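Low molecular weight phosphotyrosine phosphatase family protein (Streptococcus pyogenes, PDB 5GOT) is a low molecular weight protein tyrosine phosphatase, hydrolysing phosphotyrosine in proteins to release inorganic phosphate. Local coordinates at residues K2-V7 / F79-G84; L9-R14 / I33-T38. All coordinates share one frame; numbering follows the deposited sequence.

Contact 1: K2-V7 / F79-G84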
loop_
_atom_site.group_PDB
_atom_site.type_symbol
_atom_site.label_atom_id
_atom_site.label_comp_id
_atom_site.label_asym_id
_atom_site.label_seq_id
_atom_site.Cartn_x
_atom_site.Cartn_y
_atom_site.Cartn_z
ATOM N N LYS A 2 12.669 -7.405 -3.432
ATOM C CA LYS A 2 11.820 -6.374 -4.009
ATOM C C LYS A 2 11.321 -5.439 -2.912
ATOM O O LYS A 2 11.009 -5.875 -1.801
ATOM C CB LYS A 2 10.652 -7.017 -4.755
ATOM C CG LYS A 2 11.098 -7.898 -5.930
ATOM C CD LYS A 2 9.902 -8.526 -6.647
ATOM C CE LYS A 2 10.264 -9.009 -8.060
ATOM N NZ LYS A 2 11.274 -10.110 -8.056
ATOM N N LYS A 3 11.280 -4.143 -3.222
ATOM C CA LYS A 3 10.885 -3.094 -2.287
ATOM C C LYS A 3 9.590 -2.460 -2.787
ATOM O O LYS A 3 9.560 -1.856 -3.864
ATOM C CB LYS A 3 11.988 -2.037 -2.139
ATOM C CG LYS A 3 13.363 -2.601 -1.801
ATOM C CD LYS A 3 14.474 -1.675 -2.324
ATOM C CE LYS A 3 15.792 -2.412 -2.521
ATOM N NZ LYS A 3 16.526 -2.593 -1.231
ATOM N N VAL A 4 8.525 -2.597 -2.014
ATOM C CA VAL A 4 7.200 -2.176 -2.444
ATOM C C VAL A 4 6.692 -1.098 -1.500
ATOM O O VAL A 4 6.827 -1.223 -0.280
ATOM C CB VAL A 4 6.232 -3.372 -2.482
ATOM C CG1 VAL A 4 4.816 -2.886 -2.762
ATOM C CG2 VAL A 4 6.691 -4.386 -3.525
ATOM N N CYS A 5 6.105 -0.041 -2.062
ATOM C CA CYS A 5 5.522 1.044 -1.277
ATOM C C CYS A 5 4.112 1.339 -1.770
ATOM O O CYS A 5 3.940 1.788 -2.904
ATOM C CB CYS A 5 6.372 2.309 -1.380
ATOM S SG CYS A 5 5.804 3.632 -0.286
ATOM N N PHE A 6 3.111 1.119 -0.918
ATOM C CA PHE A 6 1.737 1.488 -1.247
ATOM C C PHE A 6 1.495 2.934 -0.862
ATOM O O PHE A 6 1.996 3.407 0.155
ATOM C CB PHE A 6 0.726 0.593 -0.529
ATOM C CG PHE A 6 0.894 -0.864 -0.840
ATOM C CD1 PHE A 6 0.373 -1.403 -2.008
ATOM C CD2 PHE A 6 1.595 -1.688 0.027
ATOM C CE1 PHE A 6 0.549 -2.739 -2.297
ATOM C CE2 PHE A 6 1.770 -3.023 -0.251
ATOM C CZ PHE A 6 1.239 -3.552 -1.413
ATOM N N VAL A 7 0.731 3.644 -1.680
ATOM C CA VAL A 7 0.599 5.085 -1.527
ATOM C C VAL A 7 -0.862 5.481 -1.660
ATOM O O VAL A 7 -1.572 4.977 -2.540
ATOM C CB VAL A 7 1.460 5.845 -2.566
ATOM C CG1 VAL A 7 1.267 7.320 -2.389
ATOM C CG2 VAL A 7 2.940 5.478 -2.440
ATOM N N PHE A 79 12.574 2.580 -3.735
ATOM C CA PHE A 79 11.561 1.546 -3.928
ATOM C C PHE A 79 11.557 1.048 -5.369
ATOM O O PHE A 79 11.800 1.806 -6.310
ATOM C CB PHE A 79 10.175 2.064 -3.526
ATOM C CG PHE A 79 9.987 2.157 -2.035
ATOM C CD1 PHE A 79 9.763 1.013 -1.274
ATOM C CD2 PHE A 79 10.057 3.377 -1.393
ATOM C CE1 PHE A 79 9.602 1.097 0.110
ATOM C CE2 PHE A 79 9.916 3.467 -0.005
ATOM C CZ PHE A 79 9.682 2.321 0.738
ATOM N N ASP A 80 11.319 -0.251 -5.528
ATOM C CA ASP A 80 11.183 -0.841 -6.851
ATOM C C ASP A 80 9.784 -0.656 -7.418
ATOM O O ASP A 80 9.624 -0.491 -8.629
ATOM C CB ASP A 80 11.522 -2.328 -6.784
ATOM C CG ASP A 80 12.931 -2.577 -6.295
ATOM O OD1 ASP A 80 13.846 -1.847 -6.746
ATOM O OD2 ASP A 80 13.120 -3.492 -5.463
ATOM N N TYR A 81 8.765 -0.688 -6.564
ATOM C CA TYR A 81 7.387 -0.588 -7.001
ATOM C C TYR A 81 6.669 0.369 -6.070
ATOM O O TYR A 81 6.671 0.173 -4.855
ATOM C CB TYR A 81 6.702 -1.959 -6.993
ATOM C CG TYR A 81 7.474 -3.032 -7.730
ATOM C CD1 TYR A 81 8.460 -3.773 -7.083
ATOM C CD2 TYR A 81 7.217 -3.307 -9.068
ATOM C CE1 TYR A 81 9.174 -4.757 -7.752
ATOM C CE2 TYR A 81 7.928 -4.287 -9.749
ATOM C CZ TYR A 81 8.902 -5.010 -9.083
ATOM O OH TYR A 81 9.613 -5.992 -9.742
ATOM N N ILE A 82 6.070 1.400 -6.640
ATOM C CA ILE A 82 5.339 2.405 -5.892
ATOM C C ILE A 82 3.914 2.321 -6.400
ATOM O O ILE A 82 3.645 2.642 -7.565
ATOM C CB ILE A 82 5.938 3.800 -6.088
ATOM C CG1 ILE A 82 7.427 3.739 -5.736
ATOM C CG2 ILE A 82 5.209 4.802 -5.237
ATOM C CD1 ILE A 82 8.243 4.924 -6.203
ATOM N N ILE A 83 3.008 1.854 -5.544
ATOM C CA ILE A 83 1.697 1.385 -5.969
ATOM C C ILE A 83 0.659 2.320 -5.353
ATOM O O ILE A 83 0.481 2.338 -4.135
ATOM C CB ILE A 83 1.467 -0.079 -5.559
ATOM C CG1 ILE A 83 2.571 -0.975 -6.138
ATOM C CG2 ILE A 83 0.092 -0.564 -5.988
ATOM C CD1 ILE A 83 2.504 -2.421 -5.704
ATOM N N GLY A 84 -0.000 3.112 -6.194
ATOM C CA GLY A 84 -1.000 4.046 -5.714
ATOM C C GLY A 84 -2.359 3.371 -5.606
ATOM O O GLY A 84 -2.711 2.508 -6.406
#
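V4-V7 and Y81-G84 pair in parallel as neighbouring strands of the central sheet, their axes 20° apart. The bonding zigzags between them: C5 N gives to Y81 O (2.9 Å), I83 N to C5 O (2.8 Å), and V7 N to I83 O. Where the chain enters the strand after helix 73-78, K3 O is gripped twice, by D80 N and Y81 N. D80 repays K3 through its side chain: OD2 accepts from K3 N at 3.0 Å, on the anti side of the carboxylate.

On the face carrying V4, F6, Y81 and I83, branched I83 does the joining. Its CD1 lies 3.8 Å from V4 CG1 and also reaches F6 CE1, while W136 and L140 of helix 122-140 cover this face and helix 14-23 packs on F6. Near the strand's start, V4 CG2 meets Y81 CD1, and the aliphatic part of K2 runs obliquely past the same ring to bring CE 3.5 Å from Y81 OH. On the opposite face, which carries C5, V7 and I82, V7 CG2 touches I82 CG2. There, too, C5 CB makes a CH-pi contact over the centre of the F79 ring, 3.5 Å from its centroid. With SG anti to the backbone N (chi1 -174°), the sulfur also lies over that face in a sulfur-aromatic contact, a small polarisable group suited to an aromatic neighbour.

The chemistry is thus divided along the strands: apolar branches fill the buried part, while lysine and aspartate occupy the more exposed start. K3 NZ, 5.5 Å from D80 OD2, is not paired with it but would probably help to stabilise its negative charge.

Contact 2: L9-R14 / I33-T38; sequences LGNICR and IESRAT
N11 lies along the end of strand 31-37, against S35, R36 and A37; its CB, CG and ND2 meet the strand, while OD1 turns to K66 and K69. CB rests against the backbone, 3.4 Å from A37 N, and touches the A37 methyl. CG, anti to the backbone N (chi1 -171°), continues along the strand to lie 3.6 Å from R36 CA. OD1 accepts from K66 NZ and from K69 N. At the tip, ND2 gives a fairly straight bond (160°) to S35 OG at 2.9 Å, with the hydroxyl only 3° out of the amide plane, and also donates to S15 OG. An amide serves well here because one flat group both gives and accepts; its bonds at both ends should fix its rotation. N11 also has left-handed backbone angles, which asparagine tolerates better than most residues.

S35 OG is bonded in turn to E19 OE1. A37 has just a methyl, small enough for L9 O to come within 3.3 Å of CB, while the L9 side chain crosses that of T38 at about a right angle, L9 CD1 3.8 Å from T38 OG1. Pointing away from the loop, R36 holds E34 OE2 end-on through NH1 and NH2 (2.7 Å for NH2), and its NE bridges to D75.

By sequence, the loop is probably part of the phosphate-binding P-loop, the CX5R signature of this family, whose arginine would be R14, salt-bridged to D86. It lies between strand 2-8 and helix 14-23, with C13 as the helix N-cap; S15 and P16 of that helix, strand 31-37 and the loop bearing S68 surround N11.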
loop_
_atom_site.group_PDB
_atom_site.type_symbol
_atom_site.label_atom_id
_atom_site.label_comp_id
_atom_site.label_asym_id
_atom_site.label_seq_id
_atom_site.Cartn_x
_atom_site.Cartn_y
_atom_site.Cartn_z
ATOM N N LEU A 9 -3.512 9.263 -0.444
ATOM C CA LEU A 9 -3.399 10.702 -0.216
ATOM C C LEU A 9 -2.816 11.004 1.167
ATOM O O LEU A 9 -1.905 11.835 1.305
ATOM C CB LEU A 9 -4.771 11.362 -0.378
ATOM C CG LEU A 9 -4.878 12.820 0.096
ATOM C CD1 LEU A 9 -4.137 13.749 -0.833
ATOM C CD2 LEU A 9 -6.336 13.241 0.228
ATOM N N GLY A 10 -3.329 10.338 2.203
ATOM C CA GLY A 10 -2.936 10.656 3.564
ATOM C C GLY A 10 -2.198 9.575 4.325
ATOM O O GLY A 10 -1.709 9.844 5.426
ATOM N N ASN A 11 -2.110 8.351 3.780
ATOM C CA ASN A 11 -1.342 7.269 4.415
ATOM C C ASN A 11 -1.856 6.982 5.832
ATOM O O ASN A 11 -1.083 6.716 6.754
ATOM C CB ASN A 11 0.166 7.606 4.430
ATOM C CG ASN A 11 1.061 6.441 4.880
ATOM O OD1 ASN A 11 2.060 6.657 5.590
ATOM N ND2 ASN A 11 0.743 5.215 4.440
ATOM N N ILE A 12 -3.175 7.041 6.013
ATOM C CA ILE A 12 -3.780 6.569 7.256
ATOM C C ILE A 12 -4.912 5.583 7.030
ATOM O O ILE A 12 -5.251 4.842 7.968
ATOM C CB ILE A 12 -4.264 7.747 8.145
ATOM C CG1 ILE A 12 -5.414 8.533 7.502
ATOM C CG2 ILE A 12 -3.111 8.686 8.533
ATOM C CD1 ILE A 12 -6.003 9.592 8.469
ATOM N N CYS A 13 -5.472 5.472 5.811
ATOM C CA CYS A 13 -6.581 4.559 5.537
ATOM C C CYS A 13 -6.139 3.441 4.613
ATOM O O CYS A 13 -5.786 2.345 5.089
ATOM C CB CYS A 13 -7.769 5.335 4.948
ATOM S SG CYS A 13 -8.642 6.433 6.139
ATOM N N ARG A 14 -6.163 3.631 3.287
ATOM C CA ARG A 14 -6.007 2.511 2.359
ATOM C C ARG A 14 -4.565 2.016 2.299
ATOM O O ARG A 14 -4.315 0.803 2.364
ATOM C CB ARG A 14 -6.484 2.912 0.958
ATOM C CG ARG A 14 -7.984 2.879 0.759
ATOM C CD ARG A 14 -8.380 3.458 -0.596
ATOM N NE ARG A 14 -7.888 4.823 -0.728
ATOM C CZ ARG A 14 -8.120 5.604 -1.777
ATOM N NH1 ARG A 14 -8.836 5.153 -2.791
ATOM N NH2 ARG A 14 -7.629 6.839 -1.801
ATOM N N ILE A 33 8.248 -3.983 2.481
ATOM C CA ILE A 33 6.944 -3.367 2.249
ATOM C C ILE A 33 6.778 -2.196 3.199
ATOM O O ILE A 33 6.981 -2.341 4.409
ATOM C CB ILE A 33 5.797 -4.378 2.431
ATOM C CG1 ILE A 33 5.971 -5.561 1.484
ATOM C CG2 ILE A 33 4.464 -3.720 2.149
ATOM C CD1 ILE A 33 5.203 -6.777 1.909
ATOM N N GLU A 34 6.436 -1.033 2.646
ATOM C CA GLU A 34 6.168 0.180 3.406
ATOM C C GLU A 34 4.990 0.891 2.749
ATOM O O GLU A 34 4.448 0.425 1.743
ATOM C CB GLU A 34 7.406 1.078 3.486
ATOM C CG GLU A 34 8.517 0.477 4.352
ATOM C CD GLU A 34 9.563 1.497 4.755
ATOM O OE1 GLU A 34 10.712 1.104 5.053
ATOM O OE2 GLU A 34 9.235 2.701 4.755
ATOM N N SER A 35 4.574 2.016 3.330
ATOM C CA SER A 35 3.518 2.830 2.744
ATOM C C SER A 35 3.805 4.305 2.990
ATOM O O SER A 35 4.538 4.675 3.915
ATOM C CB SER A 35 2.122 2.447 3.282
ATOM O OG SER A 35 2.011 2.649 4.695
ATOM N N ARG A 36 3.228 5.150 2.137
ATOM C CA ARG A 36 3.473 6.585 2.193
ATOM C C ARG A 36 2.238 7.347 1.738
ATOM O O ARG A 36 1.294 6.778 1.172
ATOM C CB ARG A 36 4.655 6.999 1.303
ATOM C CG ARG A 36 5.994 6.424 1.687
ATOM C CD ARG A 36 6.667 7.177 2.833
ATOM N NE ARG A 36 8.033 6.689 2.968
ATOM C CZ ARG A 36 8.359 5.572 3.609
ATOM N NH1 ARG A 36 7.418 4.842 4.204
ATOM N NH2 ARG A 36 9.627 5.185 3.654
ATOM N N ALA A 37 2.286 8.661 1.943
ATOM C CA ALA A 37 1.261 9.600 1.508
ATOM C C ALA A 37 1.784 10.444 0.353
ATOM O O ALA A 37 2.972 10.758 0.294
ATOM C CB ALA A 37 0.848 10.541 2.645
ATOM N N THR A 38 0.886 10.846 -0.556
ATOM C CA THR A 38 1.312 11.844 -1.539
ATOM C C THR A 38 1.390 13.235 -0.923
ATOM O O THR A 38 2.196 14.060 -1.367
ATOM C CB THR A 38 0.380 11.880 -2.759
ATOM O OG1 THR A 38 -0.929 12.306 -2.364
ATOM C CG2 THR A 38 0.281 10.511 -3.401
#

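Contact 1 and contact 2 meet across strand 2-8, with their centres 11 Å apart. Strand 31-37 lies on one side of it and strand 81-84 on the other, and helix 14-23 connects strand 2-8 to strand 31-37 in a beta-alpha-beta crossover. Probable hydrogen bonds tie the contacts together: E34 N to V4 O at 3.0 Å and R36 N to F6 O at 2.9 Å. C5 SG packs 3.4 Å from R36 CG. Contact 1 lies in the sheet, whereas contact 2 joins its edge strand to the loop that follows strand 2-8, the probable phosphate-binding site as in related low molecular weight phosphatases.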